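Local structure of HD domain protein (Enterococcus faecalis, 4LRL) at residues 64-75 against 133-141; 89-98 against 206-214. The protein probably hydrolyses deoxyribonucleoside triphosphates, dGTP among them, at a metal site of the HD-domain type, under allosteric control by bound nucleotides. All coordinates share one frame; numbering follows the deposited sequence.

Contact 1 (64-75 against 133-141); sequences VQRLRRIKQLGT and LHDVGHGPY. With NI (nickel (II) ion), chain N; DGT (2'-deoxyguanosine-5'-triphosphate), chain O.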
loop_
_atom_site.group_PDB
_atom_site.type_symbol
_atom_site.label_atom_id
_atom_site.label_comp_id
_atom_site.label_asym_id
_atom_site.label_seq_id
_atom_site.Cartn_x
_atom_site.Cartn_y
_atom_site.Cartn_z
ATOM N N VAL C 64 6.406 28.509 14.666
ATOM C CA VAL C 64 6.103 27.164 14.193
ATOM C C VAL C 64 5.282 27.249 12.900
ATOM O O VAL C 64 5.517 26.488 11.970
ATOM C CB VAL C 64 5.382 26.321 15.272
ATOM C CG1 VAL C 64 4.924 24.969 14.720
ATOM C CG2 VAL C 64 6.305 26.088 16.468
ATOM N N GLN C 65 4.348 28.194 12.841
ATOM C CA GLN C 65 3.487 28.363 11.678
ATOM C C GLN C 65 4.249 28.639 10.383
ATOM O O GLN C 65 3.815 28.216 9.307
ATOM C CB GLN C 65 2.462 29.475 11.907
ATOM C CG GLN C 65 1.355 29.091 12.875
ATOM C CD GLN C 65 0.512 27.922 12.387
ATOM O OE1 GLN C 65 0.004 27.932 11.266
ATOM N NE2 GLN C 65 0.341 26.921 13.242
ATOM N N ARG C 66 5.376 29.343 10.485
ATOM C CA ARG C 66 6.117 29.737 9.291
ATOM C C ARG C 66 6.847 28.547 8.656
ATOM O O ARG C 66 7.260 28.601 7.494
ATOM C CB ARG C 66 7.057 30.922 9.575
ATOM C CG ARG C 66 8.171 30.648 10.550
ATOM C CD ARG C 66 9.448 31.358 10.129
ATOM N NE ARG C 66 10.591 30.540 10.514
ATOM C CZ ARG C 66 11.801 30.570 9.960
ATOM N NH1 ARG C 66 12.721 29.742 10.431
ATOM N NH2 ARG C 66 12.103 31.408 8.961
ATOM N N LEU C 67 6.972 27.462 9.415
ATOM C CA LEU C 67 7.490 26.215 8.874
ATOM C C LEU C 67 6.588 25.633 7.768
ATOM O O LEU C 67 7.037 24.804 6.996
ATOM C CB LEU C 67 7.752 25.198 9.992
ATOM C CG LEU C 67 8.736 25.599 11.098
ATOM C CD1 LEU C 67 8.968 24.457 12.103
ATOM C CD2 LEU C 67 10.078 26.117 10.539
ATOM N N ARG C 68 5.335 26.077 7.678
ATOM C CA ARG C 68 4.473 25.715 6.538
ATOM C C ARG C 68 5.031 26.231 5.227
ATOM O O ARG C 68 4.837 25.618 4.179
ATOM C CB ARG C 68 3.060 26.268 6.701
ATOM C CG ARG C 68 2.242 25.602 7.784
ATOM C CD ARG C 68 1.032 26.470 8.080
ATOM N NE ARG C 68 0.113 25.885 9.048
ATOM C CZ ARG C 68 -0.807 24.971 8.762
ATOM N NH1 ARG C 68 -0.919 24.498 7.527
ATOM N NH2 ARG C 68 -1.610 24.518 9.723
ATOM N N ARG C 69 5.720 27.369 5.301
ATOM C CA ARG C 69 6.223 28.064 4.123
ATOM C C ARG C 69 7.659 27.659 3.760
ATOM O O ARG C 69 8.336 28.347 2.989
ATOM C CB ARG C 69 6.086 29.577 4.325
ATOM C CG ARG C 69 4.643 30.013 4.567
ATOM C CD ARG C 69 4.453 31.520 4.562
ATOM N NE ARG C 69 5.135 32.185 5.670
ATOM C CZ ARG C 69 4.659 32.279 6.908
ATOM N NH1 ARG C 69 3.483 31.748 7.234
ATOM N NH2 ARG C 69 5.370 32.908 7.830
ATOM N N ILE C 70 8.116 26.535 4.310
ATOM C CA ILE C 70 9.470 26.062 4.047
ATOM C C ILE C 70 9.442 24.573 3.731
ATOM O O ILE C 70 8.993 23.761 4.553
ATOM C CB ILE C 70 10.426 26.363 5.235
ATOM C CG1 ILE C 70 10.518 27.875 5.486
ATOM C CG2 ILE C 70 11.810 25.790 4.970
ATOM C CD1 ILE C 70 11.331 28.264 6.720
ATOM N N LYS C 71 9.899 24.217 2.532
ATOM C CA LYS C 71 9.909 22.819 2.094
ATOM C C LYS C 71 10.881 22.023 2.926
ATOM O O LYS C 71 11.955 22.514 3.270
ATOM C CB LYS C 71 10.282 22.688 0.621
ATOM C CG LYS C 71 9.139 22.965 -0.361
ATOM C CD LYS C 71 9.576 22.683 -1.808
ATOM C CE LYS C 71 10.543 23.750 -2.352
ATOM N NZ LYS C 71 10.063 25.189 -2.239
ATOM N N GLN C 72 10.497 20.792 3.238
ATOM C CA GLN C 72 11.335 19.893 4.021
ATOM C C GLN C 72 12.558 19.417 3.229
ATOM O O GLN C 72 13.653 19.302 3.779
ATOM C CB GLN C 72 10.502 18.695 4.525
ATOM C CG GLN C 72 11.303 17.541 5.139
ATOM C CD GLN C 72 11.757 17.822 6.571
ATOM O OE1 GLN C 72 11.285 18.758 7.212
ATOM N NE2 GLN C 72 12.674 17.007 7.073
ATOM N N LEU C 73 12.383 19.147 1.939
ATOM C CA LEU C 73 13.470 18.509 1.190
ATOM C C LEU C 73 14.193 19.424 0.211
ATOM O O LEU C 73 15.070 18.980 -0.561
ATOM C CB LEU C 73 12.992 17.231 0.517
ATOM C CG LEU C 73 12.938 15.994 1.408
ATOM C CD1 LEU C 73 12.523 14.809 0.550
ATOM C CD2 LEU C 73 14.275 15.744 2.111
ATOM N N GLY C 74 13.841 20.702 0.275
ATOM C CA GLY C 74 14.505 21.733 -0.512
ATOM C C GLY C 74 14.339 21.496 -1.994
ATOM O O GLY C 74 13.267 21.730 -2.555
ATOM N N THR C 75 15.399 20.994 -2.606
ATOM C CA THR C 75 15.481 20.856 -4.043
ATOM C C THR C 75 15.014 19.499 -4.522
ATOM O O THR C 75 14.871 19.289 -5.724
ATOM C CB THR C 75 16.923 21.068 -4.536
ATOM O OG1 THR C 75 17.804 20.221 -3.793
ATOM C CG2 THR C 75 17.351 22.541 -4.371
ATOM N N LEU C 133 9.707 21.434 18.489
ATOM C CA LEU C 133 10.498 22.620 18.177
ATOM C C LEU C 133 11.861 22.303 17.585
ATOM O O LEU C 133 12.620 23.230 17.283
ATOM C CB LEU C 133 10.678 23.477 19.436
ATOM C CG LEU C 133 9.429 24.076 20.083
ATOM C CD1 LEU C 133 9.787 24.641 21.443
ATOM C CD2 LEU C 133 8.794 25.138 19.178
ATOM N N HIS C 134 12.173 21.016 17.405
ATOM C CA HIS C 134 13.549 20.604 17.054
ATOM C C HIS C 134 14.116 21.275 15.789
ATOM O O HIS C 134 15.311 21.466 15.675
ATOM C CB HIS C 134 13.690 19.066 16.985
ATOM C CG HIS C 134 13.144 18.459 15.722
ATOM N ND1 HIS C 134 11.800 18.466 15.403
ATOM C CD2 HIS C 134 13.769 17.827 14.698
ATOM C CE1 HIS C 134 11.622 17.871 14.237
ATOM N NE2 HIS C 134 12.800 17.476 13.785
ATOM N N ASP C 135 13.244 21.648 14.863
ATOM C CA ASP C 135 13.661 22.175 13.564
ATOM C C ASP C 135 13.212 23.613 13.351
ATOM O O ASP C 135 13.266 24.115 12.226
ATOM C CB ASP C 135 13.072 21.317 12.442
ATOM C CG ASP C 135 13.870 20.055 12.179
ATOM O OD1 ASP C 135 15.048 19.942 12.608
ATOM O OD2 ASP C 135 13.300 19.159 11.524
ATOM N N VAL C 136 12.773 24.273 14.419
ATOM C CA VAL C 136 12.191 25.605 14.310
ATOM C C VAL C 136 13.181 26.659 13.767
ATOM O O VAL C 136 12.769 27.642 13.184
ATOM C CB VAL C 136 11.511 26.038 15.648
ATOM C CG1 VAL C 136 12.517 26.620 16.630
ATOM C CG2 VAL C 136 10.380 27.007 15.388
ATOM N N GLY C 137 14.481 26.422 13.934
ATOM C CA GLY C 137 15.504 27.366 13.476
ATOM C C GLY C 137 15.926 27.226 12.019
ATOM O O GLY C 137 16.776 27.978 11.546
ATOM N N HIS C 138 15.355 26.252 11.311
ATOM C CA HIS C 138 15.618 26.086 9.883
ATOM C C HIS C 138 14.986 27.225 9.089
ATOM O O HIS C 138 13.825 27.573 9.319
ATOM C CB HIS C 138 15.027 24.779 9.372
ATOM C CG HIS C 138 15.856 23.565 9.661
ATOM N ND1 HIS C 138 17.068 23.325 9.048
ATOM C CD2 HIS C 138 15.614 22.491 10.450
ATOM C CE1 HIS C 138 17.547 22.165 9.464
ATOM N NE2 HIS C 138 16.684 21.639 10.315
ATOM N N GLY C 139 15.752 27.798 8.160
ATOM C CA GLY C 139 15.227 28.777 7.213
ATOM C C GLY C 139 15.063 28.125 5.851
ATOM O O GLY C 139 15.214 26.910 5.735
ATOM N N PRO C 140 14.766 28.925 4.805
ATOM C CA PRO C 140 14.575 28.377 3.463
ATOM C C PRO C 140 15.847 27.707 2.950
ATOM O O PRO C 140 16.948 28.208 3.212
ATOM C CB PRO C 140 14.267 29.620 2.620
ATOM C CG PRO C 140 14.889 30.774 3.378
ATOM C CD PRO C 140 14.670 30.401 4.816
ATOM N N TYR C 141 15.692 26.583 2.242
ATOM C CA TYR C 141 16.818 25.839 1.659
ATOM C C TYR C 141 17.998 25.848 2.614
ATOM O O TYR C 141 19.077 26.380 2.312
ATOM C CB TYR C 141 17.206 26.418 0.292
ATOM C CG TYR C 141 16.036 26.469 -0.664
ATOM C CD1 TYR C 141 15.328 27.647 -0.849
ATOM C CD2 TYR C 141 15.616 25.327 -1.355
ATOM C CE1 TYR C 141 14.250 27.703 -1.712
ATOM C CE2 TYR C 141 14.532 25.375 -2.223
ATOM C CZ TYR C 141 13.856 26.571 -2.391
ATOM O OH TYR C 141 12.785 26.653 -3.232
HETATM NI NI NI N . 13.701 16.977 11.830
HETATM P PG DGT O . -11.009 25.551 18.225
HETATM O O1G DGT O . -11.205 26.922 18.841
HETATM O O2G DGT O . -9.617 24.981 18.379
HETATM O O3G DGT O . -12.130 24.587 18.563
HETATM O O3B DGT O . -11.129 25.835 16.641
HETATM P PB DGT O . -11.524 24.668 15.603
HETATM O O1B DGT O . -11.221 23.327 16.219
HETATM O O2B DGT O . -12.917 24.953 15.087
HETATM O O3A DGT O . -10.515 24.962 14.371
HETATM P PA DGT O . -8.909 24.913 14.469
HETATM O O1A DGT O . -8.449 24.453 15.818
HETATM O O2A DGT O . -8.362 26.207 13.924
HETATM O "O5'" DGT O . -8.571 23.747 13.411
HETATM C "C5'" DGT O . -9.350 22.550 13.370
HETATM C "C4'" DGT O . -8.756 21.560 12.376
HETATM O "O4'" DGT O . -7.596 22.110 11.754
HETATM C "C3'" DGT O . -8.312 20.285 13.078
HETATM O "O3'" DGT O . -8.845 19.150 12.374
HETATM C "C2'" DGT O . -6.794 20.287 13.021
HETATM C "C1'" DGT O . -6.527 21.163 11.806
HETATM N N9 DGT O . -5.222 21.874 11.815
HETATM C C8 DGT O . -4.249 21.692 10.908
HETATM N N7 DGT O . -3.181 22.488 11.152
HETATM C C5 DGT O . -3.476 23.205 12.244
HETATM C C6 DGT O . -2.784 24.235 13.040
HETATM O O6 DGT O . -1.641 24.618 12.707
HETATM N N1 DGT O . -3.426 24.733 14.107
HETATM C C2 DGT O . -4.664 24.330 14.469
HETATM N N2 DGT O . -5.245 24.879 15.559
HETATM N N3 DGT O . -5.359 23.386 13.777
HETATM C C4 DGT O . -4.820 22.799 12.678
HETATM O O HOH W 1 13.253 24.871 1.819
HETATM O O HOH W 2 12.261 20.143 9.277
HETATM O O HOH W 3 14.324 17.060 9.496
HETATM O O HOH W 4 15.807 17.323 11.645
#
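V64 and L133 meet through methyl groups, CG2 of V64 lying 3.8 Å from CD2 of L133 where the two side chains cross at about a right angle. V136 continues this apolar seam, its CG2 facing the branches of both V64 and L67. Farther along, I70 lies against the backbone of 138-140: its CG2 packs on the carbonyl of G139, its CD1 on that of H138, and the same CD1 lies over one face of the R66 guanidinium, toward its rim.

Polar contacts lie alongside this seam. R66, its CG wedged between backbone N and carbonyl carbon (chi1 64°) and its chain bent twice beyond, brings NH1 to the carbonyl O of V136 in a weak bond of 3.5 Å, met at the edge of the guanidinium. K71 NZ donates to Y141 OH at 3.2 Å and also forms a salt bridge with D322. Beside it, the Y141 ring packs against G74, CD2 lying 3.9 Å from the glycine CA. A water joins K71 O to the backbone N of Y141, the residue that precedes helix 142-149.

H134 and D135 are the central HD pair of the HD-domain metal site. H134 NE2 and D135 OD2 each bind nickel at 2.2 Å, and H90 and D207 supply the other two protein ligands. Q72 reaches this centre through water: its OE1 accepts from a water that also donates to D135 OD2, and its NE2 donates to a nickel-bound water.

Segment 64-75 also reads a bound dGTP. Q65 NE2 donates nearly straight to O6 of the guanine at 3.1 Å (169°), and R68 NH2 joins it on O6, while R68 NE bonds to Q65 OE1 and ties the two side chains together.

Contact 2 (89-98 against 206-214); sequences SHSLGVYEIT and ADRMDYLLR. With NI (nickel (II) ion), chain N.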
loop_
_atom_site.group_PDB
_atom_site.type_symbol
_atom_site.label_atom_id
_atom_site.label_comp_id
_atom_site.label_asym_id
_atom_site.label_seq_id
_atom_site.Cartn_x
_atom_site.Cartn_y
_atom_site.Cartn_z
ATOM N N SER C 89 4.747 19.955 8.730
ATOM C CA SER C 89 4.145 18.621 8.859
ATOM C C SER C 89 5.153 17.633 9.435
ATOM O O SER C 89 4.786 16.760 10.208
ATOM C CB SER C 89 3.560 18.128 7.536
ATOM O OG SER C 89 4.584 17.785 6.653
ATOM N N HIS C 90 6.425 17.800 9.093
ATOM C CA HIS C 90 7.481 16.984 9.690
ATOM C C HIS C 90 7.598 17.217 11.198
ATOM O O HIS C 90 7.775 16.267 11.964
ATOM C CB HIS C 90 8.836 17.211 9.001
ATOM C CG HIS C 90 10.003 16.667 9.778
ATOM N ND1 HIS C 90 10.200 15.315 9.986
ATOM C CD2 HIS C 90 11.034 17.294 10.395
ATOM C CE1 HIS C 90 11.296 15.134 10.703
ATOM N NE2 HIS C 90 11.819 16.319 10.967
ATOM N N SER C 91 7.486 18.476 11.617
ATOM C CA SER C 91 7.571 18.836 13.028
ATOM C C SER C 91 6.439 18.190 13.831
ATOM O O SER C 91 6.687 17.632 14.904
ATOM C CB SER C 91 7.579 20.354 13.209
ATOM O OG SER C 91 8.787 20.903 12.710
ATOM N N LEU C 92 5.215 18.237 13.303
ATOM C CA LEU C 92 4.092 17.580 13.972
ATOM C C LEU C 92 4.287 16.073 14.001
ATOM O O LEU C 92 3.887 15.423 14.957
ATOM C CB LEU C 92 2.743 17.924 13.319
ATOM C CG LEU C 92 2.223 19.366 13.229
ATOM C CD1 LEU C 92 0.711 19.356 13.151
ATOM C CD2 LEU C 92 2.637 20.263 14.370
ATOM N N GLY C 93 4.910 15.529 12.954
ATOM C CA GLY C 93 5.184 14.097 12.869
ATOM C C GLY C 93 6.126 13.649 13.976
ATOM O O GLY C 93 5.880 12.642 14.658
ATOM N N VAL C 94 7.208 14.398 14.150
ATOM C CA VAL C 94 8.220 14.080 15.157
ATOM C C VAL C 94 7.588 14.161 16.532
ATOM O O VAL C 94 7.789 13.281 17.351
ATOM C CB VAL C 94 9.451 15.010 15.033
ATOM C CG1 VAL C 94 10.506 14.712 16.130
ATOM C CG2 VAL C 94 10.055 14.852 13.666
ATOM N N TYR C 95 6.771 15.193 16.755
ATOM C CA TYR C 95 6.010 15.319 17.998
ATOM C C TYR C 95 5.129 14.088 18.221
ATOM O O TYR C 95 5.095 13.530 19.315
ATOM C CB TYR C 95 5.155 16.596 18.011
ATOM C CG TYR C 95 3.941 16.456 18.918
ATOM C CD1 TYR C 95 4.058 16.633 20.296
ATOM C CD2 TYR C 95 2.689 16.092 18.403
ATOM C CE1 TYR C 95 2.959 16.477 21.140
ATOM C CE2 TYR C 95 1.580 15.926 19.247
ATOM C CZ TYR C 95 1.729 16.129 20.612
ATOM O OH TYR C 95 0.661 15.984 21.458
ATOM N N GLU C 96 4.416 13.670 17.178
ATOM C CA GLU C 96 3.515 12.528 17.285
ATOM C C GLU C 96 4.211 11.207 17.639
ATOM O O GLU C 96 3.741 10.477 18.515
ATOM C CB GLU C 96 2.665 12.361 16.016
ATOM C CG GLU C 96 1.713 11.152 16.064
ATOM C CD GLU C 96 0.653 11.223 17.172
ATOM O OE1 GLU C 96 -0.032 10.198 17.386
ATOM O OE2 GLU C 96 0.475 12.288 17.815
ATOM N N ILE C 97 5.309 10.905 16.950
ATOM C CA ILE C 97 6.075 9.685 17.214
ATOM C C ILE C 97 6.574 9.689 18.666
ATOM O O ILE C 97 6.484 8.679 19.355
ATOM C CB ILE C 97 7.261 9.529 16.229
ATOM C CG1 ILE C 97 6.741 9.357 14.780
ATOM C CG2 ILE C 97 8.190 8.386 16.666
ATOM C CD1 ILE C 97 7.838 9.100 13.731
ATOM N N THR C 98 7.061 10.845 19.114
ATOM C CA THR C 98 7.576 11.048 20.468
ATOM C C THR C 98 6.466 10.834 21.498
ATOM O O THR C 98 6.692 10.224 22.551
ATOM C CB THR C 98 8.169 12.470 20.617
ATOM O OG1 THR C 98 9.261 12.627 19.707
ATOM C CG2 THR C 98 8.687 12.711 22.009
ATOM N N ALA C 206 12.998 9.890 16.935
ATOM C CA ALA C 206 11.707 10.302 16.405
ATOM C C ALA C 206 11.846 11.187 15.162
ATOM O O ALA C 206 10.965 11.206 14.298
ATOM C CB ALA C 206 10.912 11.011 17.476
ATOM N N ASP C 207 12.976 11.890 15.082
ATOM C CA ASP C 207 13.281 12.811 13.988
ATOM C C ASP C 207 13.578 12.016 12.712
ATOM O O ASP C 207 12.911 12.180 11.689
ATOM C CB ASP C 207 14.474 13.706 14.407
ATOM C CG ASP C 207 14.839 14.768 13.373
ATOM O OD1 ASP C 207 15.882 15.422 13.551
ATOM O OD2 ASP C 207 14.110 14.974 12.391
ATOM N N ARG C 208 14.572 11.143 12.785
ATOM C CA ARG C 208 14.906 10.257 11.674
ATOM C C ARG C 208 13.713 9.393 11.258
ATOM O O ARG C 208 13.431 9.251 10.061
ATOM C CB ARG C 208 16.105 9.376 12.032
ATOM C CG ARG C 208 17.359 10.154 12.426
ATOM C CD ARG C 208 18.384 9.181 12.902
ATOM N NE ARG C 208 19.624 9.759 13.419
ATOM C CZ ARG C 208 20.654 10.129 12.665
ATOM N NH1 ARG C 208 21.761 10.593 13.237
ATOM N NH2 ARG C 208 20.586 10.027 11.340
ATOM N N MET C 209 12.997 8.845 12.238
ATOM C CA MET C 209 11.872 7.958 11.936
ATOM C C MET C 209 10.775 8.681 11.145
ATOM O O MET C 209 10.256 8.147 10.171
ATOM C CB MET C 209 11.327 7.283 13.202
ATOM C CG MET C 209 12.302 6.261 13.806
ATOM S SD MET C 209 11.532 5.112 14.965
ATOM C CE MET C 209 11.645 6.011 16.507
ATOM N N ASP C 210 10.450 9.906 11.536
ATOM C CA ASP C 210 9.441 10.642 10.802
ATOM C C ASP C 210 9.905 11.024 9.394
ATOM O O ASP C 210 9.179 10.782 8.446
ATOM C CB ASP C 210 8.960 11.882 11.550
ATOM C CG ASP C 210 7.783 12.539 10.849
ATOM O OD1 ASP C 210 8.010 13.537 10.137
ATOM O OD2 ASP C 210 6.639 12.037 10.976
ATOM N N TYR C 211 11.094 11.620 9.244
ATOM C CA TYR C 211 11.454 12.065 7.900
ATOM C C TYR C 211 11.678 10.913 6.934
ATOM O O TYR C 211 11.317 11.011 5.765
ATOM C CB TYR C 211 12.560 13.148 7.848
ATOM C CG TYR C 211 13.970 12.755 8.214
ATOM C CD1 TYR C 211 14.709 11.852 7.440
ATOM C CD2 TYR C 211 14.600 13.352 9.302
ATOM C CE1 TYR C 211 16.030 11.527 7.779
ATOM C CE2 TYR C 211 15.912 13.035 9.649
ATOM C CZ TYR C 211 16.622 12.125 8.886
ATOM O OH TYR C 211 17.928 11.832 9.250
ATOM N N LEU C 212 12.213 9.802 7.424
ATOM C CA LEU C 212 12.367 8.634 6.548
ATOM C C LEU C 212 11.014 8.170 6.002
ATOM O O LEU C 212 10.864 7.974 4.798
ATOM C CB LEU C 212 13.133 7.498 7.224
ATOM C CG LEU C 212 14.622 7.812 7.488
ATOM C CD1 LEU C 212 15.251 6.761 8.417
ATOM C CD2 LEU C 212 15.474 7.996 6.209
ATOM N N LEU C 213 10.027 8.045 6.887
ATOM C CA LEU C 213 8.705 7.616 6.485
ATOM C C LEU C 213 7.998 8.665 5.636
ATOM O O LEU C 213 7.397 8.332 4.611
ATOM C CB LEU C 213 7.863 7.287 7.712
ATOM C CG LEU C 213 8.228 6.031 8.514
ATOM C CD1 LEU C 213 7.522 6.050 9.882
ATOM C CD2 LEU C 213 7.866 4.758 7.715
ATOM N N ARG C 214 8.063 9.923 6.081
ATOM C CA ARG C 214 7.370 11.030 5.430
ATOM C C ARG C 214 8.008 11.367 4.076
ATOM O O ARG C 214 7.303 11.591 3.086
ATOM C CB ARG C 214 7.365 12.270 6.342
ATOM C CG ARG C 214 6.584 13.485 5.776
ATOM C CD ARG C 214 6.410 14.604 6.844
ATOM N NE ARG C 214 5.983 14.046 8.132
ATOM C CZ ARG C 214 4.714 13.846 8.469
ATOM N NH1 ARG C 214 4.430 13.317 9.645
ATOM N NH2 ARG C 214 3.725 14.181 7.640
HETATM NI NI NI N . 13.701 16.977 11.830
HETATM O O HOH W 4 15.807 17.323 11.645
HETATM O O HOH W 3 14.324 17.060 9.496
#
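D210 OD1 accepts two N-H groups, H90 ND1 from the facing helix at 2.8 Å and R214 NE from one turn farther along its own helix. H90 ND1 meets OD1 on its anti lone pair, the oxygen lying 25° out of the imidazole plane, whereas R214 NE comes in on the syn side. R214 grips the carboxylate side-on, its NH1 bonding to D210 OD2 at 2.9 Å in a salt bridge, and H45 bonds to that same oxygen from outside the two segments. The arginine is itself held by D42, and the carbonyl O of S89 sits over the centre of its guanidinium, 3.4 Å above the plane.

H90 reaches the metal with the other ring nitrogen. With CG anti to the backbone N (chi1 166°), the ring is placed between D210 and the metal, and NE2 binds nickel at 2.2 Å. D207 OD2 is a ligand at 2.1 Å, while its OD1 accepts from a nickel-bound water. These are the first histidine and last aspartate of the HD-domain metal site, which H134 and D135 complete.

The helices cross at 126°, with segment axes 8.4 Å apart, and interlock knobs-into-holes: H90 sits among D207, D210, Y211 and R214, and D210 among H90, G93, V94 and I97. G93 lets the D210 carboxylate and the R214 guanidinium lie directly on the helix backbone. Toward the other end the packing is apolar, I97 CG2 and V94 CG1 flanking the methyl of A206, with I97 CD1 against CB of M209.

D210 is thus a second-shell residue: with ND1 bonded to it and NE2 on nickel, the H90 ring is fixed in rotation. Its negative charge probably makes NE2 a stronger ligand for the metal, an effect the paired R214 would be expected to temper.

Overall arrangement
Both contacts are buried, and they converge on one nickel ion: contact 1 supplies H134 and D135, contact 2 supplies H90 and D207, and two metal-bound waters belong to both. They also meet directly, Q72 OE1 lying 3.4 Å from H90 CB. Contact 2 joins two regular helices of the HD domain, and its interior holds a dense carboxylate, histidine and arginine network. Contact 1 is built mostly of turns and loop, with apolar packing, backbone carbonyls and water bridges. It also reaches farther: Q65 and R68 extend to a dGTP that R350 and K354 of the second subunit share, whereas S89 and L92 of contact 2 pack on H81 of that subunit.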